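Long-range contacts in Dye type peroxidase A (Streptomyces lividans 1326, PDB 6GZW), which is a haem-containing dye-decolourising peroxidase that probably uses hydrogen peroxide, activated at its haem iron, to oxidise dyes and other organic substrates: residues Met13-His18 with Thr56-Met61; Ala48-Trp53 with Gly124-Gln129; Leu82-Gly87 with Val128-Asp133. All coordinates share one frame; numbering follows the deposited sequence.

Contact 1 (Met13-His18 with Thr56-Met61)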
loop_
_atom_site.group_PDB
_atom_site.type_symbol
_atom_site.label_atom_id
_atom_site.label_comp_id
_atom_site.label_asym_id
_atom_site.label_seq_id
_atom_site.Cartn_x
_atom_site.Cartn_y
_atom_site.Cartn_z
ATOM N N MET A 13 8.915 -9.044 19.122
ATOM C CA MET A 13 9.619 -8.513 20.279
ATOM C C MET A 13 10.447 -7.294 19.920
ATOM O O MET A 13 11.186 -7.298 18.929
ATOM C CB MET A 13 10.522 -9.578 20.898
ATOM C CG MET A 13 9.763 -10.690 21.608
ATOM S SD MET A 13 10.887 -11.825 22.473
ATOM C CE MET A 13 11.532 -10.801 23.801
ATOM N N PHE A 14 10.345 -6.254 20.751
ATOM C CA PHE A 14 11.150 -5.063 20.616
ATOM C C PHE A 14 12.479 -5.255 21.330
ATOM O O PHE A 14 13.552 -5.014 20.760
ATOM C CB PHE A 14 10.429 -3.828 21.220
ATOM C CG PHE A 14 11.295 -2.614 21.305
ATOM C CD1 PHE A 14 11.797 -2.008 20.154
ATOM C CD2 PHE A 14 11.653 -2.067 22.560
ATOM C CE1 PHE A 14 12.630 -0.896 20.233
ATOM C CE2 PHE A 14 12.476 -0.950 22.632
ATOM C CZ PHE A 14 12.965 -0.364 21.480
ATOM N N HIS A 15 12.400 -5.649 22.607
ATOM C CA HIS A 15 13.619 -5.833 23.399
ATOM C C HIS A 15 14.305 -7.143 22.999
ATOM O O HIS A 15 13.640 -8.155 22.797
ATOM C CB HIS A 15 13.334 -5.845 24.904
ATOM C CG HIS A 15 12.955 -4.515 25.464
ATOM N ND1 HIS A 15 11.757 -4.301 26.111
ATOM C CD2 HIS A 15 13.615 -3.333 25.498
ATOM C CE1 HIS A 15 11.691 -3.044 26.507
ATOM N NE2 HIS A 15 12.807 -2.437 26.155
ATOM N N GLY A 16 15.631 -7.108 22.917
ATOM C CA GLY A 16 16.430 -8.290 22.552
ATOM C C GLY A 16 17.878 -7.969 22.181
ATOM O O GLY A 16 18.299 -6.817 22.123
ATOM N N LYS A 17 18.655 -9.020 21.944
ATOM C CA LYS A 17 20.046 -8.865 21.531
ATOM C C LYS A 17 20.150 -8.107 20.188
ATOM O O LYS A 17 20.995 -7.227 20.033
ATOM C CB LYS A 17 20.703 -10.247 21.445
ATOM C CG LYS A 17 22.152 -10.262 21.006
ATOM C CD LYS A 17 22.596 -11.716 20.872
ATOM C CE LYS A 17 24.096 -11.869 20.713
ATOM N NZ LYS A 17 24.467 -13.323 20.751
ATOM N N HIS A 18 19.284 -8.457 19.240
ATOM C CA HIS A 18 19.215 -7.821 17.920
ATOM C C HIS A 18 17.941 -6.988 17.822
ATOM O O HIS A 18 16.942 -7.315 18.456
ATOM C CB HIS A 18 19.195 -8.891 16.819
ATOM C CG HIS A 18 20.320 -9.873 16.921
ATOM N ND1 HIS A 18 21.644 -9.484 16.889
ATOM C CD2 HIS A 18 20.324 -11.214 17.100
ATOM C CE1 HIS A 18 22.413 -10.553 17.019
ATOM N NE2 HIS A 18 21.639 -11.611 17.159
ATOM N N THR A 56 8.323 4.902 21.764
ATOM C CA THR A 56 7.231 4.778 20.792
ATOM C C THR A 56 7.244 3.373 20.171
ATOM O O THR A 56 6.214 2.724 20.123
ATOM C CB THR A 56 7.323 5.902 19.734
ATOM O OG1 THR A 56 7.115 7.144 20.407
ATOM C CG2 THR A 56 6.296 5.750 18.581
ATOM N N ALA A 57 8.400 2.913 19.719
ATOM C CA ALA A 57 8.476 1.583 19.149
ATOM C C ALA A 57 8.027 0.495 20.137
ATOM O O ALA A 57 7.253 -0.389 19.787
ATOM C CB ALA A 57 9.884 1.284 18.676
ATOM N N ARG A 58 8.534 0.563 21.378
ATOM C CA ARG A 58 8.188 -0.396 22.415
ATOM C C ARG A 58 6.684 -0.477 22.624
ATOM O O ARG A 58 6.089 -1.557 22.588
ATOM C CB ARG A 58 8.900 -0.051 23.726
ATOM C CG ARG A 58 8.882 -1.153 24.785
ATOM C CD ARG A 58 7.777 -1.016 25.812
ATOM N NE ARG A 58 7.736 0.318 26.417
ATOM C CZ ARG A 58 6.709 0.801 27.104
ATOM N NH1 ARG A 58 5.616 0.062 27.314
ATOM N NH2 ARG A 58 6.764 2.041 27.548
ATOM N N ARG A 59 6.030 0.680 22.797
ATOM C CA ARG A 59 4.590 0.672 23.011
ATOM C C ARG A 59 3.850 0.129 21.819
ATOM O O ARG A 59 2.982 -0.760 21.953
ATOM C CB ARG A 59 4.067 2.083 23.291
ATOM C CG ARG A 59 4.511 2.703 24.616
ATOM C CD ARG A 59 4.246 4.218 24.691
ATOM N NE ARG A 59 4.941 4.819 25.831
ATOM C CZ ARG A 59 4.521 4.780 27.104
ATOM N NH1 ARG A 59 3.359 4.234 27.456
ATOM N NH2 ARG A 59 5.296 5.305 28.051
ATOM N N LEU A 60 4.163 0.683 20.646
ATOM C CA LEU A 60 3.386 0.336 19.456
ATOM C C LEU A 60 3.567 -1.125 19.052
ATOM O O LEU A 60 2.610 -1.774 18.639
ATOM C CB LEU A 60 3.716 1.278 18.299
ATOM C CG LEU A 60 2.837 2.534 18.246
ATOM C CD1 LEU A 60 2.783 3.334 19.545
ATOM C CD2 LEU A 60 3.332 3.400 17.115
ATOM N N MET A 61 4.782 -1.652 19.211
ATOM C CA MET A 61 5.019 -3.079 18.900
ATOM C C MET A 61 4.259 -4.027 19.838
ATOM O O MET A 61 3.970 -5.165 19.489
ATOM C CB MET A 61 6.513 -3.415 18.880
ATOM C CG MET A 61 7.240 -2.839 17.680
ATOM S SD MET A 61 8.979 -3.271 17.659
ATOM C CE MET A 61 8.823 -5.057 17.685
#

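Contact 2 (Ala48-Trp53 with Gly124-Gln129)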
loop_
_atom_site.group_PDB
_atom_site.type_symbol
_atom_site.label_atom_id
_atom_site.label_comp_id
_atom_site.label_asym_id
_atom_site.label_seq_id
_atom_site.Cartn_x
_atom_site.Cartn_y
_atom_site.Cartn_z
ATOM N N ALA A 48 18.132 12.225 22.807
ATOM C CA ALA A 48 16.739 12.394 23.207
ATOM C C ALA A 48 15.738 11.861 22.154
ATOM O O ALA A 48 14.714 11.290 22.511
ATOM C CB ALA A 48 16.445 13.856 23.518
ATOM N N LEU A 49 16.068 12.023 20.871
ATOM C CA LEU A 49 15.220 11.534 19.789
ATOM C C LEU A 49 15.155 10.003 19.768
ATOM O O LEU A 49 14.082 9.431 19.664
ATOM C CB LEU A 49 15.707 12.075 18.442
ATOM C CG LEU A 49 15.034 11.498 17.184
ATOM C CD1 LEU A 49 13.546 11.781 17.214
ATOM C CD2 LEU A 49 15.612 12.158 15.963
ATOM N N LEU A 50 16.306 9.349 19.890
ATOM C CA LEU A 50 16.324 7.892 19.932
ATOM C C LEU A 50 15.617 7.360 21.190
ATOM O O LEU A 50 14.985 6.317 21.135
ATOM C CB LEU A 50 17.748 7.325 19.808
ATOM C CG LEU A 50 18.276 7.016 18.401
ATOM C CD1 LEU A 50 17.557 5.823 17.779
ATOM C CD2 LEU A 50 18.200 8.240 17.498
ATOM N N ARG A 51 15.703 8.072 22.319
ATOM C CA ARG A 51 14.872 7.725 23.489
ATOM C C ARG A 51 13.372 7.765 23.184
ATOM O O ARG A 51 12.635 6.813 23.492
ATOM C CB ARG A 51 15.168 8.625 24.719
ATOM C CG ARG A 51 16.261 8.088 25.615
ATOM C CD ARG A 51 16.391 8.803 26.976
ATOM N NE ARG A 51 16.699 10.253 26.909
ATOM C CZ ARG A 51 17.851 10.835 26.519
ATOM N NH1 ARG A 51 18.902 10.130 26.099
ATOM N NH2 ARG A 51 17.952 12.169 26.538
ATOM N N ARG A 52 12.914 8.871 22.589
ATOM C CA ARG A 52 11.511 9.023 22.211
ATOM C C ARG A 52 11.126 7.897 21.260
ATOM O O ARG A 52 10.129 7.207 21.463
ATOM C CB ARG A 52 11.226 10.363 21.508
ATOM C CG ARG A 52 11.096 11.545 22.423
ATOM C CD ARG A 52 10.464 12.755 21.751
ATOM N NE ARG A 52 11.156 13.317 20.575
ATOM C CZ ARG A 52 12.270 14.056 20.594
ATOM N NH1 ARG A 52 12.943 14.307 21.739
ATOM N NH2 ARG A 52 12.726 14.556 19.462
ATOM N N TRP A 53 11.926 7.744 20.218
ATOM C CA TRP A 53 11.609 6.781 19.176
ATOM C C TRP A 53 11.548 5.367 19.742
ATOM O O TRP A 53 10.661 4.605 19.389
ATOM C CB TRP A 53 12.648 6.811 18.047
ATOM C CG TRP A 53 12.409 7.809 16.983
ATOM C CD1 TRP A 53 11.273 8.551 16.759
ATOM C CD2 TRP A 53 13.297 8.118 15.918
ATOM N NE1 TRP A 53 11.435 9.332 15.638
ATOM C CE2 TRP A 53 12.660 9.087 15.098
ATOM C CE3 TRP A 53 14.589 7.709 15.588
ATOM C CZ2 TRP A 53 13.264 9.614 13.968
ATOM C CZ3 TRP A 53 15.184 8.243 14.470
ATOM C CH2 TRP A 53 14.514 9.157 13.657
ATOM N N GLY A 124 21.068 9.974 4.164
ATOM C CA GLY A 124 20.368 10.560 5.310
ATOM C C GLY A 124 21.112 10.318 6.589
ATOM O O GLY A 124 21.863 9.355 6.707
ATOM N N ASP A 125 20.886 11.196 7.572
ATOM C CA ASP A 125 21.497 10.992 8.892
ATOM C C ASP A 125 20.953 9.777 9.618
ATOM O O ASP A 125 21.731 9.049 10.282
ATOM C CB ASP A 125 21.303 12.221 9.791
ATOM C CG ASP A 125 22.022 13.494 9.278
ATOM O OD1 ASP A 125 23.075 13.397 8.574
ATOM O OD2 ASP A 125 21.491 14.609 9.588
ATOM N N LEU A 126 19.630 9.556 9.521
ATOM C CA LEU A 126 18.934 8.537 10.300
ATOM C C LEU A 126 17.970 7.773 9.412
ATOM O O LEU A 126 17.336 8.379 8.541
ATOM C CB LEU A 126 18.136 9.171 11.434
ATOM C CG LEU A 126 18.958 9.827 12.543
ATOM C CD1 LEU A 126 18.072 10.735 13.368
ATOM C CD2 LEU A 126 19.641 8.770 13.410
ATOM N N TRP A 127 17.825 6.482 9.661
ATOM C CA TRP A 127 16.872 5.656 8.899
ATOM C C TRP A 127 15.962 4.919 9.849
ATOM O O TRP A 127 16.398 4.441 10.884
ATOM C CB TRP A 127 17.677 4.674 8.064
ATOM C CG TRP A 127 16.916 3.679 7.235
ATOM C CD1 TRP A 127 16.242 3.902 6.046
ATOM C CD2 TRP A 127 16.786 2.283 7.516
ATOM N NE1 TRP A 127 15.736 2.719 5.582
ATOM C CE2 TRP A 127 16.051 1.709 6.455
ATOM C CE3 TRP A 127 17.253 1.449 8.549
ATOM C CZ2 TRP A 127 15.754 0.330 6.404
ATOM C CZ3 TRP A 127 16.940 0.074 8.513
ATOM C CH2 TRP A 127 16.220 -0.474 7.436
ATOM N N VAL A 128 14.665 4.844 9.509
ATOM C CA VAL A 128 13.740 3.999 10.240
ATOM C C VAL A 128 13.000 3.105 9.267
ATOM O O VAL A 128 12.536 3.585 8.211
ATOM C CB VAL A 128 12.698 4.832 11.036
ATOM C CG1 VAL A 128 11.880 3.907 11.928
ATOM C CG2 VAL A 128 13.397 5.910 11.841
ATOM N N GLN A 129 12.895 1.819 9.625
ATOM C CA GLN A 129 12.099 0.850 8.874
ATOM C C GLN A 129 10.896 0.448 9.699
ATOM O O GLN A 129 11.019 -0.049 10.823
ATOM C CB GLN A 129 12.940 -0.390 8.551
ATOM C CG GLN A 129 12.180 -1.538 7.874
ATOM C CD GLN A 129 13.050 -2.762 7.737
ATOM O OE1 GLN A 129 13.420 -3.395 8.744
ATOM N NE2 GLN A 129 13.397 -3.101 6.513
#

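Contact 3 (Leu82-Gly87 with Val128-Asp133)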
loop_
_atom_site.group_PDB
_atom_site.type_symbol
_atom_site.label_atom_id
_atom_site.label_comp_id
_atom_site.label_asym_id
_atom_site.label_seq_id
_atom_site.Cartn_x
_atom_site.Cartn_y
_atom_site.Cartn_z
ATOM N N LEU A 82 3.937 -5.723 14.014
ATOM C CA LEU A 82 4.624 -4.450 13.808
ATOM C C LEU A 82 6.073 -4.577 14.257
ATOM O O LEU A 82 6.317 -5.101 15.350
ATOM C CB LEU A 82 3.971 -3.301 14.592
ATOM C CG LEU A 82 4.727 -1.961 14.494
ATOM C CD1 LEU A 82 4.684 -1.310 13.108
ATOM C CD2 LEU A 82 4.190 -0.983 15.525
ATOM N N THR A 83 7.003 -4.076 13.436
ATOM C CA THR A 83 8.379 -3.852 13.845
ATOM C C THR A 83 8.833 -2.478 13.434
ATOM O O THR A 83 8.394 -1.926 12.422
ATOM C CB THR A 83 9.403 -4.890 13.312
ATOM O OG1 THR A 83 9.484 -4.821 11.871
ATOM C CG2 THR A 83 9.000 -6.286 13.707
ATOM N N VAL A 84 9.708 -1.915 14.252
ATOM C CA VAL A 84 10.379 -0.646 14.005
ATOM C C VAL A 84 11.875 -0.863 14.242
ATOM O O VAL A 84 12.259 -1.388 15.286
ATOM C CB VAL A 84 9.867 0.475 14.944
ATOM C CG1 VAL A 84 10.404 1.824 14.475
ATOM C CG2 VAL A 84 8.354 0.486 14.963
ATOM N N THR A 85 12.683 -0.448 13.277
ATOM C CA THR A 85 14.133 -0.627 13.279
ATOM C C THR A 85 14.827 0.680 12.947
ATOM O O THR A 85 14.371 1.418 12.064
ATOM C CB THR A 85 14.515 -1.601 12.145
ATOM O OG1 THR A 85 13.622 -2.712 12.158
ATOM C CG2 THR A 85 15.933 -2.036 12.279
ATOM N N PHE A 86 15.944 0.958 13.620
ATOM C CA PHE A 86 16.629 2.237 13.528
ATOM C C PHE A 86 18.076 2.105 13.063
ATOM O O PHE A 86 18.811 1.237 13.586
ATOM C CB PHE A 86 16.638 2.909 14.912
ATOM C CG PHE A 86 15.261 3.083 15.534
ATOM C CD1 PHE A 86 14.424 4.141 15.140
ATOM C CD2 PHE A 86 14.768 2.167 16.466
ATOM C CE1 PHE A 86 13.177 4.295 15.679
ATOM C CE2 PHE A 86 13.491 2.315 17.012
ATOM C CZ PHE A 86 12.692 3.389 16.611
ATOM N N GLY A 87 18.522 3.015 12.185
ATOM C CA GLY A 87 19.928 3.067 11.762
ATOM C C GLY A 87 20.483 4.474 11.647
ATOM O O GLY A 87 19.729 5.453 11.638
ATOM N N VAL A 128 14.665 4.844 9.509
ATOM C CA VAL A 128 13.740 3.999 10.240
ATOM C C VAL A 128 13.000 3.105 9.267
ATOM O O VAL A 128 12.536 3.585 8.211
ATOM C CB VAL A 128 12.698 4.832 11.036
ATOM C CG1 VAL A 128 11.880 3.907 11.928
ATOM C CG2 VAL A 128 13.397 5.910 11.841
ATOM N N GLN A 129 12.895 1.819 9.625
ATOM C CA GLN A 129 12.099 0.850 8.874
ATOM C C GLN A 129 10.896 0.448 9.699
ATOM O O GLN A 129 11.019 -0.049 10.823
ATOM C CB GLN A 129 12.940 -0.390 8.551
ATOM C CG GLN A 129 12.180 -1.538 7.874
ATOM C CD GLN A 129 13.050 -2.762 7.737
ATOM O OE1 GLN A 129 13.420 -3.395 8.744
ATOM N NE2 GLN A 129 13.397 -3.101 6.513
ATOM N N ILE A 130 9.709 0.642 9.123
ATOM C CA ILE A 130 8.477 0.245 9.764
ATOM C C ILE A 130 7.802 -0.811 8.897
ATOM O O ILE A 130 7.683 -0.622 7.687
ATOM C CB ILE A 130 7.556 1.458 9.929
ATOM C CG1 ILE A 130 8.229 2.401 10.926
ATOM C CG2 ILE A 130 6.159 1.033 10.409
ATOM C CD1 ILE A 130 7.681 3.769 10.911
ATOM N N GLY A 131 7.368 -1.901 9.514
ATOM C CA GLY A 131 6.579 -2.925 8.856
ATOM C C GLY A 131 5.537 -3.568 9.735
ATOM O O GLY A 131 5.701 -3.632 10.956
ATOM N N ALA A 132 4.430 -3.975 9.120
ATOM C CA ALA A 132 3.361 -4.680 9.789
ATOM C C ALA A 132 2.475 -5.343 8.771
ATOM O O ALA A 132 2.551 -5.033 7.572
ATOM C CB ALA A 132 2.532 -3.712 10.662
ATOM N N ASP A 133 1.609 -6.217 9.237
ATOM C CA ASP A 133 0.650 -6.875 8.344
ATOM C C ASP A 133 -0.689 -6.156 8.206
ATOM O O ASP A 133 -1.539 -6.623 7.445
ATOM C CB ASP A 133 0.453 -8.310 8.826
ATOM C CG ASP A 133 1.648 -9.197 8.516
ATOM O OD1 ASP A 133 2.226 -9.095 7.395
ATOM O OD2 ASP A 133 1.997 -10.025 9.377
HETATM O O HOH W 1 11.162 -2.849 11.165
#

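Contact 1 (Met13-His18 with Thr56-Met61)
F14 brings the loop 13-18 onto the last turns of helix 43-61, with A364 of a neighbouring loop also against it. Its CG stands anti to the backbone N (chi1 171°), which sends the ring toward the helix. At the root, CB lies 3.9 Å from M61 SD. CG comes next, over R58 CA, with the ring centre above the R58 backbone N. One ortho carbon, CD1, reaches M61 SD at 4.0 Å; the other, CD2, rests 3.6 Å from R58 CB. Farther out, CE1 meets the methyl of A57, 3.8 Å to CB, and CE2 stays beside R58 CB. A57 suits this position because its short side chain lets the ring sit close to the helix backbone. M61 makes an oblique Met-aromatic contact, its sulfur 5.2 Å from the F14 ring centroid, and a bend at chi3 (57°) turns CE back to 3.5 Å from M13 O. R58 offers its aliphatic stem, whose CG also lies 3.8 Å from H15 CE1, while its guanidinium turns off to a salt bridge with D55. No hydrogen bond crosses the contact, so its hold is apolar and polarisable: aromatic carbon, sulfur and methylene against one another.

Contact 2 (Ala48-Trp53 with Gly124-Gln129)
Helix 43-61 packs on one face of the sheet of a ferredoxin-like domain, as expected of the Dyp-type peroxidase fold; segment 48-53 runs almost parallel to strand 126-129 (4°), their axes 12.2 Å apart. Segment 124-129 begins at G124, where a CB would collide with the carbonyl O before it, so only glycine fits comfortably. D125 and L126 then both face F35, a classic beta bulge, and the D125 carboxylate is held by R95, S91 and the L37 backbone N. L126 is the first to reach the helix: its CD1 meets L49 CD2 tip to tip at 3.8 Å and W53 CH2 at 3.9 Å, while CD2 lies more loosely against L50 CD2. A branched leucine suits this place, since its two methyls serve different helix residues. W127 points away, to the other side of the sheet, where its ring stacks with F358. V128 turns back to the helix beneath the indole, whose NE1 is hydrogen-bonded to I145 O. An alanine in place of W53 would lose this bond and the ring carbons that L126 and V128 pack against, and would probably loosen the helix on the sheet. The indole is covered on both faces: L49 CD1 lies toward its rim on one, and on the other V128 CG2 makes a CH-pi contact with the six-membered ring, 4.1 Å from its centroid and 18° off its normal.

Contact 3 (Leu82-Gly87 with Val128-Asp133)
The F86 ring slants against V128, its CD1 3.9 Å from CG2, whereas the flat peptide groups of the two strands meet with each N-H donor in its acceptor's carbonyl plane. The strands are antiparallel. T83 and G131 form one hydrogen-bonded pair, with T83 N 2.8 Å from G131 O and the return bond from G131 N to T83 O. T85 and Q129 form the next: Q129 N gives a nearly straight bond to T85 O (2.9 Å, 165°), and the return bond from T85 N to Q129 O is longer and more bent (3.0 Å, 149°). Between them V84 faces I130 in a non-hydrogen-bonded pair, and V84 CG1 packs diagonally on V128 CG1 at 3.6 Å; beta-branched residues suit such extended backbone. On the threonine face a water is gripped three ways. It donates to T85 OG1 (2.7 Å) and to Q129 O (2.8 Å), which thus accepts twice, and is bonded to T83 OG1, in the crowded position between backbone N and carbonyl carbon (chi1 64°). Q27 also binds the T83 hydroxyl, and P20 O that of T85. The apolar face, completed by L82 CD1 against I130 CG2 (3.9 Å), is covered by helices 43-61 and 135-149, while strands 29-37 and 350-360 flank the pair.

How the contacts relate
Contacts 1 and 2 use successive parts of helix 43-61, their centres about 14 Å apart. Contact 3, whose centre lies about 10 Å from that of contact 1 and 11 Å from that of contact 2, supplies the sheet beneath. A57 CB rests 3.8 Å from V84 CB, tying contact 1 to contact 3, and W53 CB lies 3.5 Å from F86 CE1, tying in contact 2. Contacts 2 and 3 share V128 and Q129, and a probable hydrogen bond from G87 N to W127 O (2.9 Å) extends the strand pairing. None of these residues belongs to the haem pocket, whose 27 residues all fall between 177 and 352, so the three contacts build the helix-on-sheet framework away from the haem.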